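Long-range contacts in aminotransferase, class III (Deinococcus radiodurans, PDB 3I4J), which probably catalyses the pyridoxal-phosphate-dependent transfer of amino groups: residues C[192-197]-C[226-231]; C[254-259]-C[273-278]. The protein carries 1 engineered substitution. One frame throughout, in Å; residues are numbered along the deposited sequence.

Both contacts lie in the mixed seven-stranded sheet of the large domain of a fold type I aminotransferase, their centres about 10 Å apart. Interaction 1 pairs two parallel strands of a beta-alpha-beta unit; interaction 2 pairs 256-259 with strand 271-275, the one strand of the sheet that runs against the others. Strands 227-231 and 256-259, neighbours in the sheet, connect them: Val-258 N lies 2.8 Å from Ala-230 O, and Asp-255 OD2 probably accepts a hydrogen bond from Phe-228 N, also at 2.8 Å. By family analogy, the aspartate ending strand 227-231 probably faces the pyridine nitrogen of the cofactor, and the loop following 254-259 probably supplies the lysine that binds it.

Interaction 1: residues C[192-197]-C[226-231]; sequences AAFMAE and IIFIAD
The benzyl groups of Phe-194 and Phe-228 run alongside each other in the same direction, CD2 of Phe-194 3.9 Å from CD1 of Phe-228. In both, CG is anti to the backbone N (chi1 168° and 177°), and the edge of the Phe-228 ring also meets Phe-194 O in its plane. An alanine in place of Phe-228 would probably open a gap beside the Phe-194 ring and under helix 213-224, whose Arg-218 and Cys-221 its side chain touches. On the other face of the sheet, Met-195 and Ile-229 cross obliquely, CG of the methionine 3.8 Å from CG2 of the isoleucine, while CD1 of Ile-229 reaches back to Ala-193 CB at 4.0 Å. The backbones form a parallel ladder: Phe-194 N donates to Ile-227 O and Phe-194 O accepts Ile-229 N, both at 2.9 Å. Past Ala-196 O, which accepts Asp-231 N at 2.8 Å, the Glu-197 and Asp-231 carboxylate planes are 41° apart, OE2 of Glu-197 5.0 Å from OD2 of Asp-231. Separate partners, Ser-130 OG for Glu-197 OE1 and Val-233 N for Asp-231 OD1, probably help to keep two carboxylates close together at the C-terminal ends of the strands, consistent with a cofactor site there.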
ATOM      1  N   ALA C 192      23.681   4.269  11.899  1.00 20.56           N
ATOM      2  CA  ALA C 192      23.489   4.063  10.476  1.00 20.18           C
ATOM      3  C   ALA C 192      22.901   5.281   9.776  1.00 20.69           C
ATOM      4  O   ALA C 192      23.270   5.595   8.648  1.00 20.73           O
ATOM      5  CB  ALA C 192      22.584   2.848  10.242  1.00 19.06           C
ATOM      6  N   ALA C 193      21.986   5.980  10.438  1.00 20.16           N
ATOM      7  CA  ALA C 193      21.355   7.123   9.789  1.00 18.47           C
ATOM      8  C   ALA C 193      20.664   8.090  10.732  1.00 16.63           C
ATOM      9  O   ALA C 193      20.550   7.848  11.933  1.00 18.40           O
ATOM     10  CB  ALA C 193      20.328   6.616   8.757  1.00 20.70           C
ATOM     11  N   PHE C 194      20.221   9.198  10.149  1.00 18.27           N
ATOM     12  CA  PHE C 194      19.455  10.222  10.844  1.00 17.28           C
ATOM     13  C   PHE C 194      18.311  10.518   9.896  1.00 19.47           C
ATOM     14  O   PHE C 194      18.536  10.882   8.735  1.00 19.20           O
ATOM     15  CB  PHE C 194      20.256  11.507  11.068  1.00 17.93           C
ATOM     16  CG  PHE C 194      19.406  12.670  11.516  1.00 19.49           C
ATOM     17  CD1 PHE C 194      18.654  12.592  12.688  1.00 21.28           C
ATOM     18  CD2 PHE C 194      19.324  13.827  10.747  1.00 20.36           C
ATOM     19  CE1 PHE C 194      17.828  13.648  13.087  1.00 20.14           C
ATOM     20  CE2 PHE C 194      18.502  14.888  11.138  1.00 20.78           C
ATOM     21  CZ  PHE C 194      17.753  14.795  12.309  1.00 22.35           C
ATOM     22  N   MET C 195      17.085  10.344  10.380  1.00 17.68           N
ATOM     23  CA  MET C 195      15.907  10.596   9.566  1.00 18.29           C
ATOM     24  C   MET C 195      15.053  11.685  10.205  1.00 17.89           C
ATOM     25  O   MET C 195      14.820  11.676  11.416  1.00 19.32           O
ATOM     26  CB  MET C 195      15.084   9.299   9.403  1.00 18.23           C
ATOM     27  CG  MET C 195      13.842   9.444   8.511  1.00 19.95           C
ATOM     28  SD  MET C 195      13.039   7.845   8.093  1.00 17.59           S
ATOM     29  CE  MET C 195      12.596   7.254   9.703  1.00 23.36           C
ATOM     30  N   ALA C 196      14.594  12.630   9.389  1.00 18.23           N
ATOM     31  CA  ALA C 196      13.756  13.714   9.884  1.00 18.34           C
ATOM     32  C   ALA C 196      12.871  14.320   8.804  1.00 19.23           C
ATOM     33  O   ALA C 196      13.200  14.278   7.618  1.00 17.60           O
ATOM     34  CB  ALA C 196      14.629  14.815  10.499  1.00 20.33           C
ATOM     35  N   GLU C 197      11.734  14.872   9.228  1.00 19.89           N
ATOM     36  CA  GLU C 197      10.825  15.562   8.316  1.00 21.06           C
ATOM     37  C   GLU C 197      11.415  16.970   8.300  1.00 18.72           C
ATOM     38  O   GLU C 197      11.590  17.567   9.357  1.00 18.15           O
ATOM     39  CB  GLU C 197       9.417  15.676   8.904  1.00 24.28           C
ATOM     40  CG  GLU C 197       8.681  14.381   9.174  1.00 28.73           C
ATOM     41  CD  GLU C 197       7.391  14.626   9.942  1.00 31.02           C
ATOM     42  OE1 GLU C 197       7.447  14.782  11.182  1.00 34.86           O
ATOM     43  OE2 GLU C 197       6.326  14.683   9.302  1.00 34.19           O
ATOM     44  N   ILE C 226      27.169   8.958   8.316  1.00 21.17           N
ATOM     45  CA  ILE C 226      25.832   8.369   8.425  1.00 19.86           C
ATOM     46  C   ILE C 226      24.919   8.833   7.290  1.00 20.63           C
ATOM     47  O   ILE C 226      25.135   9.884   6.689  1.00 18.99           O
ATOM     48  CB  ILE C 226      25.163   8.696   9.789  1.00 19.80           C
ATOM     49  CG1 ILE C 226      24.905  10.203   9.915  1.00 19.39           C
ATOM     50  CG2 ILE C 226      26.049   8.174  10.926  1.00 20.17           C
ATOM     51  CD1 ILE C 226      24.088  10.598  11.146  1.00 21.56           C
ATOM     52  N   ILE C 227      23.905   8.027   6.991  1.00 19.29           N
ATOM     53  CA  ILE C 227      22.959   8.336   5.926  1.00 20.14           C
ATOM     54  C   ILE C 227      21.920   9.349   6.400  1.00 19.54           C
ATOM     55  O   ILE C 227      21.281   9.151   7.432  1.00 20.32           O
ATOM     56  CB  ILE C 227      22.219   7.050   5.460  1.00 19.70           C
ATOM     57  CG1 ILE C 227      23.211   6.073   4.817  1.00 20.63           C
ATOM     58  CG2 ILE C 227      21.109   7.406   4.480  1.00 19.19           C
ATOM     59  CD1 ILE C 227      23.812   6.567   3.520  1.00 23.10           C
ATOM     60  N   PHE C 228      21.761  10.433   5.648  1.00 18.90           N
ATOM     61  CA  PHE C 228      20.783  11.460   5.985  1.00 19.22           C
ATOM     62  C   PHE C 228      19.517  11.177   5.173  1.00 18.28           C
ATOM     63  O   PHE C 228      19.515  11.227   3.935  1.00 17.68           O
ATOM     64  CB  PHE C 228      21.360  12.848   5.668  1.00 17.68           C
ATOM     65  CG  PHE C 228      20.406  13.993   5.904  1.00 19.46           C
ATOM     66  CD1 PHE C 228      19.340  13.883   6.798  1.00 18.81           C
ATOM     67  CD2 PHE C 228      20.609  15.208   5.257  1.00 18.48           C
ATOM     68  CE1 PHE C 228      18.497  14.971   7.038  1.00 21.18           C
ATOM     69  CE2 PHE C 228      19.775  16.298   5.491  1.00 19.84           C
ATOM     70  CZ  PHE C 228      18.715  16.180   6.385  1.00 20.82           C
ATOM     71  N   ILE C 229      18.445  10.833   5.882  1.00 18.11           N
ATOM     72  CA  ILE C 229      17.174  10.522   5.239  1.00 16.77           C
ATOM     73  C   ILE C 229      16.194  11.659   5.480  1.00 15.79           C
ATOM     74  O   ILE C 229      15.935  12.018   6.622  1.00 15.75           O
ATOM     75  CB  ILE C 229      16.553   9.225   5.817  1.00 18.30           C
ATOM     76  CG1 ILE C 229      17.540   8.059   5.683  1.00 20.76           C
ATOM     77  CG2 ILE C 229      15.258   8.898   5.080  1.00 20.40           C
ATOM     78  CD1 ILE C 229      17.116   6.799   6.435  1.00 21.42           C
ATOM     79  N   ALA C 230      15.662  12.232   4.404  1.00 15.69           N
ATOM     80  CA  ALA C 230      14.687  13.303   4.529  1.00 16.36           C
ATOM     81  C   ALA C 230      13.303  12.704   4.300  1.00 18.10           C
ATOM     82  O   ALA C 230      13.013  12.192   3.215  1.00 18.27           O
ATOM     83  CB  ALA C 230      14.950  14.395   3.507  1.00 18.00           C
ATOM     84  N   ASP C 231      12.467  12.753   5.332  1.00 17.44           N
ATOM     85  CA  ASP C 231      11.108  12.231   5.237  1.00 18.26           C
ATOM     86  C   ASP C 231      10.248  13.360   4.688  1.00 17.18           C
ATOM     87  O   ASP C 231       9.816  14.250   5.430  1.00 18.42           O
ATOM     88  CB  ASP C 231      10.602  11.800   6.619  1.00 19.71           C
ATOM     89  CG  ASP C 231       9.189  11.236   6.571  1.00 22.17           C
ATOM     90  OD1 ASP C 231       8.510  11.424   5.547  1.00 23.20           O
ATOM     91  OD2 ASP C 231       8.753  10.619   7.564  1.00 23.56           O
TER

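Interaction 2: residues C[254-259]-C[273-278]; sequences PDIAVL and LLAAPQ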
ATOM      1  N   PRO C 254      19.574  15.355   0.679  1.00 20.70           N
ATOM      2  CA  PRO C 254      19.790  14.207   1.556  1.00 18.60           C
ATOM      3  C   PRO C 254      20.422  13.063   0.772  1.00 19.50           C
ATOM      4  O   PRO C 254      20.671  13.191  -0.428  1.00 19.89           O
ATOM      5  CB  PRO C 254      18.376  13.870   2.007  1.00 19.73           C
ATOM      6  CG  PRO C 254      17.593  14.080   0.736  1.00 18.16           C
ATOM      7  CD  PRO C 254      18.205  15.348   0.127  1.00 21.71           C
ATOM      8  N   ASP C 255      20.689  11.956   1.459  1.00 18.26           N
ATOM      9  CA  ASP C 255      21.242  10.776   0.814  1.00 19.05           C
ATOM     10  C   ASP C 255      20.056   9.937   0.328  1.00 19.80           C
ATOM     11  O   ASP C 255      20.152   9.217  -0.660  1.00 20.47           O
ATOM     12  CB  ASP C 255      22.106   9.993   1.799  1.00 20.47           C
ATOM     13  CG  ASP C 255      23.306  10.793   2.268  1.00 23.72           C
ATOM     14  OD1 ASP C 255      24.038  11.314   1.396  1.00 24.43           O
ATOM     15  OD2 ASP C 255      23.518  10.906   3.495  1.00 23.47           O
ATOM     16  N   ILE C 256      18.934  10.056   1.033  1.00 19.17           N
ATOM     17  CA  ILE C 256      17.697   9.361   0.668  1.00 18.25           C
ATOM     18  C   ILE C 256      16.522  10.299   0.944  1.00 16.47           C
ATOM     19  O   ILE C 256      16.412  10.844   2.039  1.00 18.92           O
ATOM     20  CB  ILE C 256      17.461   8.085   1.505  1.00 19.34           C
ATOM     21  CG1 ILE C 256      18.552   7.051   1.232  1.00 17.46           C
ATOM     22  CG2 ILE C 256      16.093   7.492   1.156  1.00 19.38           C
ATOM     23  CD1 ILE C 256      18.483   5.833   2.156  1.00 18.94           C
ATOM     24  N   ALA C 257      15.665  10.505  -0.056  1.00 17.09           N
ATOM     25  CA  ALA C 257      14.486  11.349   0.107  1.00 18.46           C
ATOM     26  C   ALA C 257      13.264  10.439   0.014  1.00 17.11           C
ATOM     27  O   ALA C 257      13.108   9.708  -0.965  1.00 18.25           O
ATOM     28  CB  ALA C 257      14.432  12.415  -0.983  1.00 18.83           C
ATOM     29  N   VAL C 258      12.419  10.471   1.039  1.00 17.18           N
ATOM     30  CA  VAL C 258      11.214   9.640   1.069  1.00 17.54           C
ATOM     31  C   VAL C 258      10.005  10.450   0.618  1.00 18.45           C
ATOM     32  O   VAL C 258       9.730  11.523   1.159  1.00 17.27           O
ATOM     33  CB  VAL C 258      10.954   9.095   2.486  1.00 18.69           C
ATOM     34  CG1 VAL C 258       9.828   8.050   2.448  1.00 19.58           C
ATOM     35  CG2 VAL C 258      12.228   8.487   3.044  1.00 18.63           C
ATOM     36  N   LEU C 259       9.274   9.917  -0.363  1.00 19.85           N
ATOM     37  CA  LEU C 259       8.111  10.590  -0.926  1.00 22.64           C
ATOM     38  C   LEU C 259       6.833   9.771  -0.762  1.00 24.26           C
ATOM     39  O   LEU C 259       6.879   8.551  -0.627  1.00 23.44           O
ATOM     40  CB  LEU C 259       8.348  10.862  -2.413  1.00 22.94           C
ATOM     41  CG  LEU C 259       9.673  11.561  -2.729  1.00 26.97           C
ATOM     42  CD1 LEU C 259       9.918  11.580  -4.238  1.00 28.34           C
ATOM     43  CD2 LEU C 259       9.631  12.966  -2.159  1.00 26.77           C
ATOM     44  N   LEU C 273      11.061   6.362  -2.782  1.00 18.98           N
ATOM     45  CA  LEU C 273      12.221   7.077  -2.283  1.00 18.36           C
ATOM     46  C   LEU C 273      13.203   7.306  -3.417  1.00 19.30           C
ATOM     47  O   LEU C 273      13.169   6.616  -4.439  1.00 19.00           O
ATOM     48  CB  LEU C 273      12.891   6.297  -1.142  1.00 17.25           C
ATOM     49  CG  LEU C 273      13.417   4.878  -1.370  1.00 17.96           C
ATOM     50  CD1 LEU C 273      14.727   4.924  -2.149  1.00 19.29           C
ATOM     51  CD2 LEU C 273      13.642   4.204  -0.025  1.00 20.07           C
ATOM     52  N   LEU C 274      14.049   8.313  -3.241  1.00 18.64           N
ATOM     53  CA  LEU C 274      15.080   8.637  -4.220  1.00 19.14           C
ATOM     54  C   LEU C 274      16.376   8.469  -3.453  1.00 17.72           C
ATOM     55  O   LEU C 274      16.564   9.095  -2.408  1.00 20.23           O
ATOM     56  CB  LEU C 274      14.938  10.079  -4.716  1.00 18.00           C
ATOM     57  CG  LEU C 274      13.816  10.353  -5.724  1.00 18.35           C
ATOM     58  CD1 LEU C 274      13.627  11.861  -5.885  1.00 20.63           C
ATOM     59  CD2 LEU C 274      14.160   9.699  -7.066  1.00 21.64           C
ATOM     60  N   ALA C 275      17.248   7.597  -3.951  1.00 18.95           N
ATOM     61  CA  ALA C 275      18.522   7.328  -3.296  1.00 18.92           C
ATOM     62  C   ALA C 275      19.706   7.826  -4.110  1.00 20.16           C
ATOM     63  O   ALA C 275      19.713   7.740  -5.338  1.00 20.08           O
ATOM     64  CB  ALA C 275      18.664   5.835  -3.034  1.00 21.36           C
ATOM     65  N   ALA C 276      20.713   8.344  -3.415  1.00 21.47           N
ATOM     66  CA  ALA C 276      21.913   8.844  -4.073  1.00 22.00           C
ATOM     67  C   ALA C 276      22.575   7.681  -4.812  1.00 22.55           C
ATOM     68  O   ALA C 276      22.534   6.545  -4.344  1.00 20.81           O
ATOM     69  CB  ALA C 276      22.868   9.417  -3.031  1.00 21.93           C
ATOM     70  N   PRO C 277      23.196   7.953  -5.976  1.00 23.73           N
ATOM     71  CA  PRO C 277      23.870   6.922  -6.781  1.00 25.99           C
ATOM     72  C   PRO C 277      24.787   6.023  -5.954  1.00 26.42           C
ATOM     73  O   PRO C 277      24.797   4.805  -6.123  1.00 27.77           O
ATOM     74  CB  PRO C 277      24.655   7.740  -7.804  1.00 26.33           C
ATOM     75  CG  PRO C 277      23.811   8.933  -7.998  1.00 25.32           C
ATOM     76  CD  PRO C 277      23.363   9.282  -6.590  1.00 24.82           C
ATOM     77  N   GLN C 278      25.558   6.637  -5.064  1.00 27.61           N
ATOM     78  CA  GLN C 278      26.486   5.919  -4.191  1.00 29.46           C
ATOM     79  C   GLN C 278      25.775   4.838  -3.377  1.00 27.74           C
ATOM     80  O   GLN C 278      26.264   3.716  -3.246  1.00 29.20           O
ATOM     81  CB  GLN C 278      27.160   6.915  -3.241  1.00 33.84           C
ATOM     82  CG  GLN C 278      27.829   6.308  -2.020  1.00 40.25           C
ATOM     83  CD  GLN C 278      29.158   5.660  -2.333  1.00 43.10           C
ATOM     84  OE1 GLN C 278      29.228   4.677  -3.074  1.00 45.77           O
ATOM     85  NE2 GLN C 278      30.229   6.209  -1.768  1.00 44.35           N
TER
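Ala-257 and Leu-274 form a hydrogen-bonded pair in an antiparallel ladder, the strand directions 168° apart, with Ala-257 N donating to Leu-274 O at 2.9 Å and Leu-274 N returning a bond to Ala-257 O at 2.8 Å. The flanking pairs, Ile-256 with Ala-275 and Val-258 with Leu-273, are non-hydrogen-bonded and put their side chains on one face. There CG2 of Ile-256 comes within 4.1 Å of Leu-273 CB. CG1 of Ile-256 is its atom nearest Ala-275 CB, loosely at 4.4 Å, and CD1 turns away from it. The CB of Leu-273 also lies 3.4 Å from Ala-257 O. The other face is carried by Leu-274: its CB sits 4.4 Å from Ala-257 CB, and its CD1 methyl meets CD1 of Leu-259 at 4.1 Å, a methyl-to-methyl contact one residue beyond the Val-258 pair. At the opposite end the pairing runs on past the strand, for Ala-276 N donates to Asp-255 O at 2.9 Å, nearly in line with the C=O. Since Ala-276 is the N-cap of helix 277-284, this bond ties the start of that helix to the beginning of the 254-259 segment. The carboxylate of Asp-255 turns elsewhere, its OD2 bridging to Arg-218 of helix 213-224. Helix 98-115 covers the face of Ile-256, Val-258 and Leu-273, and Phe-5 of the second subunit packs on Ala-275. Strand 227-231 flanks 256-259 on its far side, and the hairpin brings in the lone antiparallel strand of the fold type I large-domain sheet, 271-275, between 256-259 and 91-95.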